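Local atomic coordinates of geranyltranstransferase (Stenotrophomonas maltophilia, PDB entry 7LBJ), a protein that probably condenses allylic diphosphates with isopentenyl diphosphate, with magnesium as cofactor, to build linear prenyl diphosphates such as farnesyl diphosphate. Residues R21-L26 against S47-G52; H65-Q70 against M197-G202; L190-V195 against Q211-A216. All coordinates share one frame; numbering follows the deposited sequence. Where two conformers were deposited one is given.

Interaction 1: residues R21-L26 against S47-G52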
ATOM      1  N   ARG A  21     -22.643 -10.005   1.276  1.00 16.91           N
ATOM      2  CA  ARG A  21     -22.174  -9.404   0.037  1.00 19.46           C
ATOM      3  C   ARG A  21     -20.664  -9.198   0.072  1.00 18.64           C
ATOM      4  O   ARG A  21     -19.959  -9.541  -0.886  1.00 18.04           O
ATOM      5  CB  ARG A  21     -22.902  -8.078  -0.200  1.00 20.46           C
ATOM      6  CG  ARG A  21     -22.464  -7.385  -1.456  1.00 23.41           C
ATOM      7  CD  ARG A  21     -23.310  -6.174  -1.798  1.00 19.71           C
ATOM      8  NE  ARG A  21     -22.974  -5.742  -3.151  1.00 19.68           N
ATOM      9  CZ  ARG A  21     -23.621  -6.126  -4.238  1.00 27.07           C
ATOM     10  NH1 ARG A  21     -24.701  -6.897  -4.162  1.00 26.65           N
ATOM     11  NH2 ARG A  21     -23.167  -5.745  -5.433  1.00 23.39           N
ATOM     12  N   ILE A  22     -20.146  -8.635   1.171  1.00 15.18           N
ATOM     13  CA  ILE A  22     -18.708  -8.356   1.214  1.00 17.00           C
ATOM     14  C   ILE A  22     -17.897  -9.655   1.271  1.00 15.71           C
ATOM     15  O   ILE A  22     -16.801  -9.738   0.688  1.00 15.57           O
ATOM     16  CB  ILE A  22     -18.374  -7.379   2.369  1.00 15.15           C
ATOM     17  CG1 ILE A  22     -17.050  -6.630   2.084  1.00 16.16           C
ATOM     18  CG2 ILE A  22     -18.291  -8.077   3.731  1.00 15.77           C
ATOM     19  CD1 ILE A  22     -17.138  -5.668   0.909  1.00 16.19           C
ATOM     20  N   GLU A  23     -18.424 -10.698   1.918  1.00 15.74           N
ATOM     21  CA  GLU A  23     -17.755 -11.994   1.889  1.00 13.67           C
ATOM     22  C   GLU A  23     -17.615 -12.506   0.456  1.00 18.64           C
ATOM     23  O   GLU A  23     -16.536 -12.965   0.045  1.00 18.52           O
ATOM     24  CB  GLU A  23     -18.529 -12.997   2.740  1.00 16.25           C
ATOM     25  CG  GLU A  23     -17.752 -14.260   3.046  1.00 20.20           C
ATOM     26  CD  GLU A  23     -16.624 -14.023   4.036  1.00 19.49           C
ATOM     27  OE1 GLU A  23     -16.738 -13.094   4.871  1.00 18.82           O
ATOM     28  OE2 GLU A  23     -15.622 -14.770   3.975  1.00 21.06           O
ATOM     29  N   SER A  24     -18.698 -12.434  -0.318  1.00 16.12           N
ATOM     30  CA  SER A  24     -18.667 -12.935  -1.690  0.55 19.16           C
ATOM     31  C   SER A  24     -17.775 -12.074  -2.575  1.00 16.89           C
ATOM     32  O   SER A  24     -17.080 -12.590  -3.462  1.00 18.63           O
ATOM     33  CB  SER A  24     -20.085 -12.985  -2.257  0.55 19.51           C
ATOM     34  OG  SER A  24     -20.072 -13.383  -3.614  0.55 21.50           O
ATOM     35  N   GLN A  25     -17.804 -10.754  -2.363  1.00 16.87           N
ATOM     36  CA  GLN A  25     -17.006  -9.845  -3.175  1.00 20.08           C
ATOM     37  C   GLN A  25     -15.521 -10.048  -2.911  1.00 19.45           C
ATOM     38  O   GLN A  25     -14.713 -10.096  -3.845  1.00 18.50           O
ATOM     39  CB  GLN A  25     -17.408  -8.396  -2.887  1.00 17.47           C
ATOM     40  CG  GLN A  25     -18.772  -8.023  -3.437  1.00 20.29           C
ATOM     41  CD  GLN A  25     -18.723  -7.723  -4.918  1.00 25.82           C
ATOM     42  OE1 GLN A  25     -17.742  -7.178  -5.406  1.00 25.01           O
ATOM     43  NE2 GLN A  25     -19.786  -8.069  -5.637  1.00 26.68           N
ATOM     44  N   LEU A  26     -15.145 -10.151  -1.639  1.00 15.50           N
ATOM     45  CA  LEU A  26     -13.744 -10.376  -1.301  1.00 17.73           C
ATOM     46  C   LEU A  26     -13.254 -11.720  -1.826  1.00 18.55           C
ATOM     47  O   LEU A  26     -12.110 -11.837  -2.283  1.00 17.20           O
ATOM     48  CB  LEU A  26     -13.564 -10.293   0.214  1.00 14.77           C
ATOM     49  CG  LEU A  26     -13.664  -8.898   0.826  1.00 14.19           C
ATOM     50  CD1 LEU A  26     -13.912  -9.008   2.351  1.00 15.82           C
ATOM     51  CD2 LEU A  26     -12.414  -8.032   0.547  1.00 20.15           C
ATOM     52  N   SER A  47      -6.273 -14.248   5.897  1.00 15.70           N
ATOM     53  CA  SER A  47      -6.239 -13.008   6.656  1.00 16.49           C
ATOM     54  C   SER A  47      -7.470 -12.136   6.467  1.00 18.31           C
ATOM     55  O   SER A  47      -7.600 -11.138   7.183  1.00 18.87           O
ATOM     56  CB  SER A  47      -4.993 -12.185   6.256  1.00 16.18           C
ATOM     57  OG  SER A  47      -3.807 -12.939   6.443  1.00 18.17           O
ATOM     58  N   VAL A  48      -8.359 -12.427   5.513  1.00 16.89           N
ATOM     59  CA  VAL A  48      -9.492 -11.518   5.379  1.00 16.32           C
ATOM     60  C   VAL A  48     -10.832 -12.232   5.201  1.00 20.24           C
ATOM     61  O   VAL A  48     -11.873 -11.671   5.558  1.00 19.09           O
ATOM     62  CB  VAL A  48      -9.233 -10.490   4.255  1.00 25.33           C
ATOM     63  CG1 VAL A  48      -9.380 -11.102   2.933  1.00 20.82           C
ATOM     64  CG2 VAL A  48     -10.180  -9.303   4.397  1.00 22.90           C
ATOM     65  N   LEU A  49     -10.833 -13.474   4.711  1.00 16.07           N
ATOM     66  CA  LEU A  49     -12.096 -14.179   4.552  1.00 18.60           C
ATOM     67  C   LEU A  49     -12.494 -14.854   5.864  1.00 23.13           C
ATOM     68  O   LEU A  49     -11.690 -15.002   6.792  1.00 22.87           O
ATOM     69  CB  LEU A  49     -12.030 -15.222   3.419  1.00 20.18           C
ATOM     70  CG  LEU A  49     -11.663 -14.668   2.021  1.00 15.33           C
ATOM     71  CD1 LEU A  49     -11.639 -15.732   0.942  1.00 21.40           C
ATOM     72  CD2 LEU A  49     -12.601 -13.532   1.631  1.00 17.33           C
ATOM     73  N   GLY A  50     -13.755 -15.258   5.932  1.00 20.59           N
ATOM     74  CA  GLY A  50     -14.252 -15.998   7.075  1.00 26.80           C
ATOM     75  C   GLY A  50     -15.102 -15.207   8.042  1.00 25.62           C
ATOM     76  O   GLY A  50     -15.197 -15.600   9.215  1.00 27.69           O
ATOM     77  N   GLY A  51     -15.717 -14.112   7.600  1.00 22.45           N
ATOM     78  CA  GLY A  51     -16.731 -13.443   8.396  1.00 22.51           C
ATOM     79  C   GLY A  51     -16.213 -12.345   9.300  1.00 25.48           C
ATOM     80  O   GLY A  51     -15.288 -11.621   8.928  1.00 26.85           O
ATOM     81  N   GLY A  52     -16.802 -12.206  10.487  1.00 22.97           N
ATOM     82  CA  GLY A  52     -16.464 -11.102  11.365  1.00 24.21           C
ATOM     83  C   GLY A  52     -17.440  -9.945  11.236  1.00 25.63           C
ATOM     84  O   GLY A  52     -18.376  -9.954  10.427  1.00 23.66           O
TER
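E23 reaches from the helix to the glycine-rich loop and takes two successive backbone N-H groups on its carboxylate. The bond that matters more is the one from G50 N to E23 OE2, 2.7 Å long and nearly straight at 173°; the donor comes in on the syn side of the oxygen, a little out of the carboxylate plane. E23 OE1 takes a weak bond from G51 N at 3.1 Å, bent to 133°. To get there the glutamate chain folds at chi2 (72°), which swings CD away from the fully extended path. Beside this polar clamp lies an apolar patch: L49 CD2 rests on L26 CB at 3.7 Å, and L26 CD1 makes a looser approach to V48 CG2 at 4.3 Å.

One step further out is R54, a residue beyond both segments, whose NH2 forms a salt bridge with E23 OE1 and also hydrogen-bonds to V48 O, so a single guanidinium nitrogen ties the helix carboxylate to the backbone at the start of the loop. V48 in turn packs on A86 of helix 75-92. Both glycines in the clamp have positive phi, and the chain turns through them with its amides directed at E23. The loop leads into the GGKR motif of polyprenyl synthases, which begins at G51 and includes R54; in relatives its basic residues bind isopentenyl diphosphate.

Interaction 2: residues H65-Q70 against M197-G202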
ATOM      1  N   HIS A  65     -25.992   4.298   1.799  1.00 16.34           N
ATOM      2  CA  HIS A  65     -27.424   4.031   1.900  1.00 18.86           C
ATOM      3  C   HIS A  65     -28.208   5.300   2.208  1.00 19.91           C
ATOM      4  O   HIS A  65     -29.382   5.420   1.813  1.00 20.22           O
ATOM      5  CB  HIS A  65     -27.654   2.959   2.976  1.00 16.20           C
ATOM      6  CG  HIS A  65     -29.072   2.502   3.099  1.00 21.37           C
ATOM      7  ND1 HIS A  65     -29.688   1.726   2.143  1.00 21.50           N
ATOM      8  CD2 HIS A  65     -29.991   2.697   4.077  1.00 21.72           C
ATOM      9  CE1 HIS A  65     -30.930   1.466   2.523  1.00 27.45           C
ATOM     10  NE2 HIS A  65     -31.138   2.043   3.694  1.00 23.26           N
ATOM     11  N   LEU A  66     -27.587   6.251   2.918  1.00 19.36           N
ATOM     12  CA  LEU A  66     -28.226   7.533   3.204  1.00 18.23           C
ATOM     13  C   LEU A  66     -28.711   8.224   1.942  1.00 21.63           C
ATOM     14  O   LEU A  66     -29.696   8.968   1.975  1.00 24.17           O
ATOM     15  CB  LEU A  66     -27.242   8.475   3.890  1.00 22.87           C
ATOM     16  CG  LEU A  66     -26.901   8.435   5.360  1.00 26.96           C
ATOM     17  CD1 LEU A  66     -25.831   9.521   5.582  1.00 24.66           C
ATOM     18  CD2 LEU A  66     -28.149   8.736   6.163  1.00 24.42           C
ATOM     19  N   PHE A  67     -28.002   8.024   0.836  1.00 20.96           N
ATOM     20  CA  PHE A  67     -28.281   8.689  -0.426  1.00 20.55           C
ATOM     21  C   PHE A  67     -28.997   7.784  -1.409  1.00 24.69           C
ATOM     22  O   PHE A  67     -29.202   8.181  -2.559  1.00 29.12           O
ATOM     23  CB  PHE A  67     -26.972   9.191  -1.028  1.00 19.11           C
ATOM     24  CG  PHE A  67     -26.156   9.991  -0.061  1.00 22.53           C
ATOM     25  CD1 PHE A  67     -26.376  11.352   0.076  1.00 25.80           C
ATOM     26  CD2 PHE A  67     -25.209   9.381   0.746  1.00 19.95           C
ATOM     27  CE1 PHE A  67     -25.656  12.095   0.973  1.00 23.16           C
ATOM     28  CE2 PHE A  67     -24.483  10.130   1.662  1.00 18.70           C
ATOM     29  CZ  PHE A  67     -24.709  11.474   1.772  1.00 22.09           C
ATOM     30  N   GLY A  68     -29.373   6.580  -0.988  1.00 23.13           N
ATOM     31  CA  GLY A  68     -30.034   5.656  -1.887  1.00 26.74           C
ATOM     32  C   GLY A  68     -29.109   4.984  -2.871  1.00 24.45           C
ATOM     33  O   GLY A  68     -29.576   4.454  -3.883  1.00 26.89           O
ATOM     34  N   THR A  69     -27.810   4.984  -2.599  1.00 19.13           N
ATOM     35  CA  THR A  69     -26.830   4.466  -3.537  1.00 20.45           C
ATOM     36  C   THR A  69     -26.899   2.948  -3.607  1.00 29.55           C
ATOM     37  O   THR A  69     -27.028   2.268  -2.587  1.00 25.58           O
ATOM     38  CB  THR A  69     -25.439   4.911  -3.110  1.00 22.72           C
ATOM     39  OG1 THR A  69     -25.430   6.338  -3.089  1.00 23.77           O
ATOM     40  CG2 THR A  69     -24.370   4.409  -4.077  1.00 19.16           C
ATOM     41  N   GLN A  70     -26.800   2.429  -4.803  1.00 26.75           N
ATOM     42  CA  GLN A  70     -26.841   0.993  -4.990  1.00 33.80           C
ATOM     43  C   GLN A  70     -25.522   0.355  -4.546  1.00 28.96           C
ATOM     44  O   GLN A  70     -24.457   0.979  -4.626  1.00 24.79           O
ATOM     45  CB  GLN A  70     -27.128   0.662  -6.448  1.00 35.89           C
ATOM     46  CG  GLN A  70     -28.612   0.703  -6.815  1.00 46.44           C
ATOM     47  CD  GLN A  70     -29.390  -0.472  -6.236  1.00 48.64           C
ATOM     48  OE1 GLN A  70     -30.052  -0.350  -5.197  1.00 46.64           O
ATOM     49  NE2 GLN A  70     -29.309  -1.624  -6.908  1.00 53.26           N
ATOM     50  N   MET A 197     -16.001   7.697   2.166  1.00 11.87           N
ATOM     51  CA  MET A 197     -16.027   7.076   0.842  1.00 13.20           C
ATOM     52  C   MET A 197     -17.431   6.664   0.448  1.00 13.06           C
ATOM     53  O   MET A 197     -17.837   6.861  -0.705  1.00 14.18           O
ATOM     54  CB  MET A 197     -15.069   5.886   0.792  1.00 11.33           C
ATOM     55  CG  MET A 197     -13.603   6.370   0.950  1.00 17.37           C
ATOM     56  SD  MET A 197     -12.456   5.057   1.425  1.00 26.09           S
ATOM     57  CE  MET A 197     -12.259   4.414  -0.181  1.00 12.69           C
ATOM     58  N   GLY A 198     -18.191   6.084   1.387  1.00 12.64           N
ATOM     59  CA  GLY A 198     -19.575   5.761   1.085  1.00 15.73           C
ATOM     60  C   GLY A 198     -20.366   6.985   0.674  1.00 13.92           C
ATOM     61  O   GLY A 198     -21.162   6.935  -0.267  1.00 14.47           O
ATOM     62  N   ALA A 199     -20.133   8.108   1.359  1.00 14.04           N
ATOM     63  CA  ALA A 199     -20.864   9.327   1.046  1.00 15.18           C
ATOM     64  C   ALA A 199     -20.393   9.922  -0.272  1.00 13.74           C
ATOM     65  O   ALA A 199     -21.204  10.451  -1.039  1.00 16.39           O
ATOM     66  CB  ALA A 199     -20.711  10.343   2.180  1.00 13.41           C
ATOM     67  N   LEU A 200     -19.081   9.840  -0.557  1.00 11.62           N
ATOM     68  CA  LEU A 200     -18.601  10.278  -1.869  1.00 14.40           C
ATOM     69  C   LEU A 200     -19.257   9.472  -2.983  1.00 14.64           C
ATOM     70  O   LEU A 200     -19.657  10.031  -4.012  1.00 14.78           O
ATOM     71  CB  LEU A 200     -17.086  10.143  -1.955  1.00 14.09           C
ATOM     72  CG  LEU A 200     -16.283  11.185  -1.191  1.00 14.59           C
ATOM     73  CD1 LEU A 200     -14.812  10.790  -1.223  1.00 16.03           C
ATOM     74  CD2 LEU A 200     -16.492  12.549  -1.835  1.00 15.39           C
ATOM     75  N   CYS A 201     -19.377   8.155  -2.801  1.00 13.06           N
ATOM     76  CA  CYS A 201     -20.019   7.359  -3.845  1.00 13.77           C
ATOM     77  C   CYS A 201     -21.498   7.712  -3.960  1.00 17.10           C
ATOM     78  O   CYS A 201     -22.092   7.558  -5.035  1.00 17.73           O
ATOM     79  CB  CYS A 201     -19.825   5.866  -3.579  1.00 15.86           C
ATOM     80  SG  CYS A 201     -18.125   5.291  -3.748  1.00 18.25           S
ATOM     81  N   GLY A 202     -22.100   8.181  -2.867  1.00 17.17           N
ATOM     82  CA  GLY A 202     -23.443   8.724  -2.850  1.00 18.87           C
ATOM     83  C   GLY A 202     -23.561  10.137  -3.382  1.00 18.67           C
ATOM     84  O   GLY A 202     -24.661  10.697  -3.394  1.00 19.65           O
TER
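T69 OG1 sits between two backbones: it makes a weak hydrogen bond to G64 O in the last turn of helix 55-65, from which its loop departs, and it lies only 3.1 Å from G202 CA at the end of helix 176-201. Two helix ends of the all-helical prenyl synthase fold meet here. On one side helix 55-65 finishes in a Schellman motif, with G68 at positive phi (76°) and H65 to G68 forming a type I turn; on the other, helix 176-201 runs out at G202. F67 and T69, either side of G68 in sequence, both point their first side-chain bond toward the helix end, and both touch G202.

No hydrogen bond crosses this contact, which works by close fit. G202 has no side chain, and its backbone slots in beside the F67 side chain: G202 O is 3.6 Å from F67 CB and 3.7 Å from CG, while G202 CA comes within 4.1 Å of CD2. The same ring reaches on toward A199, one turn earlier in the helix. With F67 CG beside its backbone N (chi1 -51°), the ring starts out in the direction of that helix. Q208 and A204 also touch F67, so the connection into helix 206-233 adds to its surroundings.

The two branches of T69 go to neighbouring residues: OG1 to G202, and CG2, anti to the backbone N, to C201 O at 4.0 Å. At the ring, F67 CE2 stands 3.8 Å from both CA and CB of A199.

Interaction 3: residues L190-V195 against Q211-A216. With EDO (1,2-ethanediol), chain F.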
ATOM      1  N   LEU A 190      -9.262   5.530   9.602  1.00 12.26           N
ATOM      2  CA  LEU A 190      -9.835   4.612   8.613  1.00 12.47           C
ATOM      3  C   LEU A 190     -11.342   4.469   8.784  1.00 12.89           C
ATOM      4  O   LEU A 190     -12.058   4.262   7.799  1.00 11.96           O
ATOM      5  CB  LEU A 190      -9.156   3.252   8.704  1.00 14.86           C
ATOM      6  CG  LEU A 190      -9.596   2.162   7.728  1.00 13.74           C
ATOM      7  CD1 LEU A 190      -9.272   2.594   6.288  1.00 13.68           C
ATOM      8  CD2 LEU A 190      -8.863   0.872   8.099  1.00 12.13           C
ATOM      9  N   ILE A 191     -11.841   4.591  10.017  1.00 10.73           N
ATOM     10  CA  ILE A 191     -13.282   4.599  10.235  1.00 12.79           C
ATOM     11  C   ILE A 191     -13.919   5.828   9.595  1.00 13.56           C
ATOM     12  O   ILE A 191     -14.979   5.728   8.952  1.00 13.23           O
ATOM     13  CB  ILE A 191     -13.574   4.490  11.742  1.00 12.38           C
ATOM     14  CG1 ILE A 191     -13.418   3.020  12.150  1.00 13.48           C
ATOM     15  CG2 ILE A 191     -14.974   5.014  12.067  1.00 11.52           C
ATOM     16  CD1 ILE A 191     -13.327   2.795  13.685  1.00 15.51           C
ATOM     17  N   ARG A 192     -13.290   7.003   9.740  1.00 11.19           N
ATOM     18  CA  ARG A 192     -13.794   8.189   9.048  1.00 12.66           C
ATOM     19  C   ARG A 192     -13.675   8.037   7.536  1.00 12.78           C
ATOM     20  O   ARG A 192     -14.556   8.482   6.795  1.00 12.37           O
ATOM     21  CB  ARG A 192     -13.057   9.444   9.514  1.00 13.01           C
ATOM     22  CG  ARG A 192     -13.392   9.824  10.961  1.00 12.22           C
ATOM     23  CD  ARG A 192     -12.335  10.751  11.513  1.00 15.11           C
ATOM     24  NE  ARG A 192     -12.318  12.033  10.809  1.00 17.39           N
ATOM     25  CZ  ARG A 192     -11.469  13.013  11.083  1.00 28.12           C
ATOM     26  NH1 ARG A 192     -10.533  12.872  12.011  1.00 22.06           N
ATOM     27  NH2 ARG A 192     -11.557  14.160  10.413  1.00 25.61           N
ATOM     28  N   ALA A 193     -12.602   7.404   7.053  1.00 10.84           N
ATOM     29  CA  ALA A 193     -12.489   7.188   5.607  1.00 11.38           C
ATOM     30  C   ALA A 193     -13.635   6.338   5.086  1.00 14.05           C
ATOM     31  O   ALA A 193     -14.160   6.595   3.995  1.00 11.35           O
ATOM     32  CB  ALA A 193     -11.149   6.530   5.252  1.00 10.84           C
ATOM     33  N   ALA A 194     -14.033   5.311   5.840  1.00 10.12           N
ATOM     34  CA  ALA A 194     -15.100   4.444   5.363  1.00 14.07           C
ATOM     35  C   ALA A 194     -16.384   5.237   5.176  1.00 16.29           C
ATOM     36  O   ALA A 194     -17.027   5.155   4.123  1.00 14.32           O
ATOM     37  CB  ALA A 194     -15.322   3.277   6.324  1.00 12.46           C
ATOM     38  N   VAL A 195     -16.741   6.058   6.168  1.00 12.83           N
ATOM     39  CA  VAL A 195     -17.952   6.872   6.046  1.00 15.18           C
ATOM     40  C   VAL A 195     -17.808   7.881   4.908  1.00 13.17           C
ATOM     41  O   VAL A 195     -18.744   8.098   4.131  1.00 13.01           O
ATOM     42  CB  VAL A 195     -18.254   7.559   7.387  1.00 15.47           C
ATOM     43  CG1 VAL A 195     -19.349   8.653   7.226  1.00 14.97           C
ATOM     44  CG2 VAL A 195     -18.651   6.482   8.433  1.00  9.93           C
ATOM     45  N   GLN A 211     -20.628  16.895   8.184  1.00 15.81           N
ATOM     46  CA  GLN A 211     -21.531  16.408   9.224  1.00 16.87           C
ATOM     47  C   GLN A 211     -21.306  14.916   9.500  1.00 15.71           C
ATOM     48  O   GLN A 211     -21.197  14.485  10.660  1.00 15.96           O
ATOM     49  CB  GLN A 211     -22.963  16.689   8.775  1.00 17.82           C
ATOM     50  CG  GLN A 211     -24.063  16.120   9.651  1.00 20.50           C
ATOM     51  CD  GLN A 211     -25.396  16.251   8.935  1.00 27.98           C
ATOM     52  OE1 GLN A 211     -25.667  15.512   7.998  1.00 28.10           O
ATOM     53  NE2 GLN A 211     -26.192  17.235   9.319  1.00 30.94           N
ATOM     54  N   LEU A 212     -21.238  14.109   8.440  1.00 14.41           N
ATOM     55  CA  LEU A 212     -21.001  12.677   8.605  1.00 13.70           C
ATOM     56  C   LEU A 212     -19.621  12.400   9.174  1.00 15.96           C
ATOM     57  O   LEU A 212     -19.426  11.404   9.884  1.00 13.84           O
ATOM     58  CB  LEU A 212     -21.156  11.955   7.266  1.00 14.88           C
ATOM     59  CG  LEU A 212     -22.581  12.048   6.750  1.00 15.16           C
ATOM     60  CD1 LEU A 212     -22.719  11.401   5.392  1.00 17.01           C
ATOM     61  CD2 LEU A 212     -23.569  11.412   7.769  1.00 20.51           C
ATOM     62  N   ASP A 213     -18.650  13.253   8.865  1.00 16.40           N
ATOM     63  CA  ASP A 213     -17.325  13.074   9.440  1.00 14.66           C
ATOM     64  C   ASP A 213     -17.358  13.271  10.944  1.00 15.20           C
ATOM     65  O   ASP A 213     -16.666  12.563  11.682  1.00 15.14           O
ATOM     66  CB  ASP A 213     -16.339  14.035   8.792  1.00 16.08           C
ATOM     67  CG  ASP A 213     -14.907  13.726   9.168  1.00 20.42           C
ATOM     68  OD1 ASP A 213     -14.471  12.582   8.941  1.00 17.02           O
ATOM     69  OD2 ASP A 213     -14.216  14.625   9.687  1.00 21.20           O
ATOM     70  N   SER A 214     -18.171  14.221  11.424  1.00 13.18           N
ATOM     71  CA  SER A 214     -18.320  14.434  12.860  0.55 15.10           C
ATOM     72  C   SER A 214     -18.915  13.200  13.530  1.00 13.81           C
ATOM     73  O   SER A 214     -18.508  12.799  14.629  1.00 13.54           O
ATOM     74  CB  SER A 214     -19.206  15.662  13.079  0.55 17.80           C
ATOM     75  OG  SER A 214     -19.354  15.986  14.436  0.55 15.77           O
ATOM     76  N   PHE A 215     -19.898  12.593  12.881  1.00 13.28           N
ATOM     77  CA  PHE A 215     -20.455  11.339  13.385  1.00 13.78           C
ATOM     78  C   PHE A 215     -19.388  10.245  13.406  1.00 14.99           C
ATOM     79  O   PHE A 215     -19.226   9.521  14.401  1.00 14.87           O
ATOM     80  CB  PHE A 215     -21.642  10.939  12.503  1.00 12.84           C
ATOM     81  CG  PHE A 215     -22.130   9.508  12.704  1.00 14.07           C
ATOM     82  CD1 PHE A 215     -23.059   9.207  13.688  1.00 14.40           C
ATOM     83  CD2 PHE A 215     -21.664   8.487  11.893  1.00 14.64           C
ATOM     84  CE1 PHE A 215     -23.516   7.896  13.857  1.00 17.52           C
ATOM     85  CE2 PHE A 215     -22.118   7.183  12.046  1.00 18.02           C
ATOM     86  CZ  PHE A 215     -23.044   6.884  13.033  1.00 18.77           C
ATOM     87  N   ALA A 216     -18.645  10.110  12.309  1.00 13.02           N
ATOM     88  CA  ALA A 216     -17.686   9.014  12.194  1.00 13.64           C
ATOM     89  C   ALA A 216     -16.517   9.209  13.150  1.00 13.71           C
ATOM     90  O   ALA A 216     -15.933   8.231  13.640  1.00 13.59           O
ATOM     91  CB  ALA A 216     -17.177   8.912  10.746  1.00 11.98           C
TER
HETATM   92  C1  EDO F 304     -14.979  16.980  13.685  1.00 35.84           C
HETATM   93  O1  EDO F 304     -16.382  16.919  14.009  1.00 27.38           O
HETATM   94  C2  EDO F 304     -14.624  15.850  12.739  1.00 27.34           C
HETATM   95  O2  EDO F 304     -14.883  16.321  11.411  1.00 36.72           O
HETATM   96  O   HOH W   1     -16.032  10.800   7.435  1.00 13.43           O
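The guanidinium of R192 meets the carboxylate of D213 at its edge, while C2 of a bound 1,2-ethanediol, probably from the crystallisation liquor, lies over one of its faces. This salt bridge spans an antiparallel helical hairpin, in which helices 176-201 and 206-233 pack with their local axes 8.9 Å apart and 143° between their directions. The grip is side-on, one nitrogen to each oxygen. R192 NE gives the straighter bond, 2.9 Å to D213 OD1, almost in the guanidinium plane, whereas R192 NH2 bonds to the syn lone pair of D213 OD2 at 2.8 Å, with that oxygen tilted out of the guanidinium plane. The two flat groups are turned 45° against each other, which fits one bond lying in plane and the other off it. A bend at chi3 (65°) turns NE back to the aspartate.

D213 OD1 has a second partner, a water that also donates to R192 O, so the aspartate is tied to the backbone of the facing helix as well as to its side chain. O2 of the diol lies unusually close to D213 OD2, its bond there being too short to lean on. S214 OG makes a weak bond to the other end of the diol.

Deeper in, the hairpin closes on small groups. A216 points its CB at the other helix, with R192 CA at 3.9 Å, and lets the backbones come together there. V195 splits its methyls between two residues of the facing helix: CG1 lies 3.8 Å from L212 CB, and CG2 lies 3.7 Å from A216 CB.

In the fold
Interactions 2 and 3 are neighbours, both using helix 176-201 and meeting at L212, whose CD1 packs 3.6 Å from L66 CD1 and also touches A199 and F67. Interaction 3 is the buried one, its centre about 11 Å from the centre of the chain, with alanine and valine between the helices and a salt bridge at the margin. Interaction 2, centre about 17 Å from it, brings the loop after helix 55-65 against the end of helix 176-201 by van der Waals contact, with no hydrogen bond across. Interaction 1 lies across the chain's centre from interaction 3 and touches neither of the others; partly buried, it relies on a carboxylate binding loop amides.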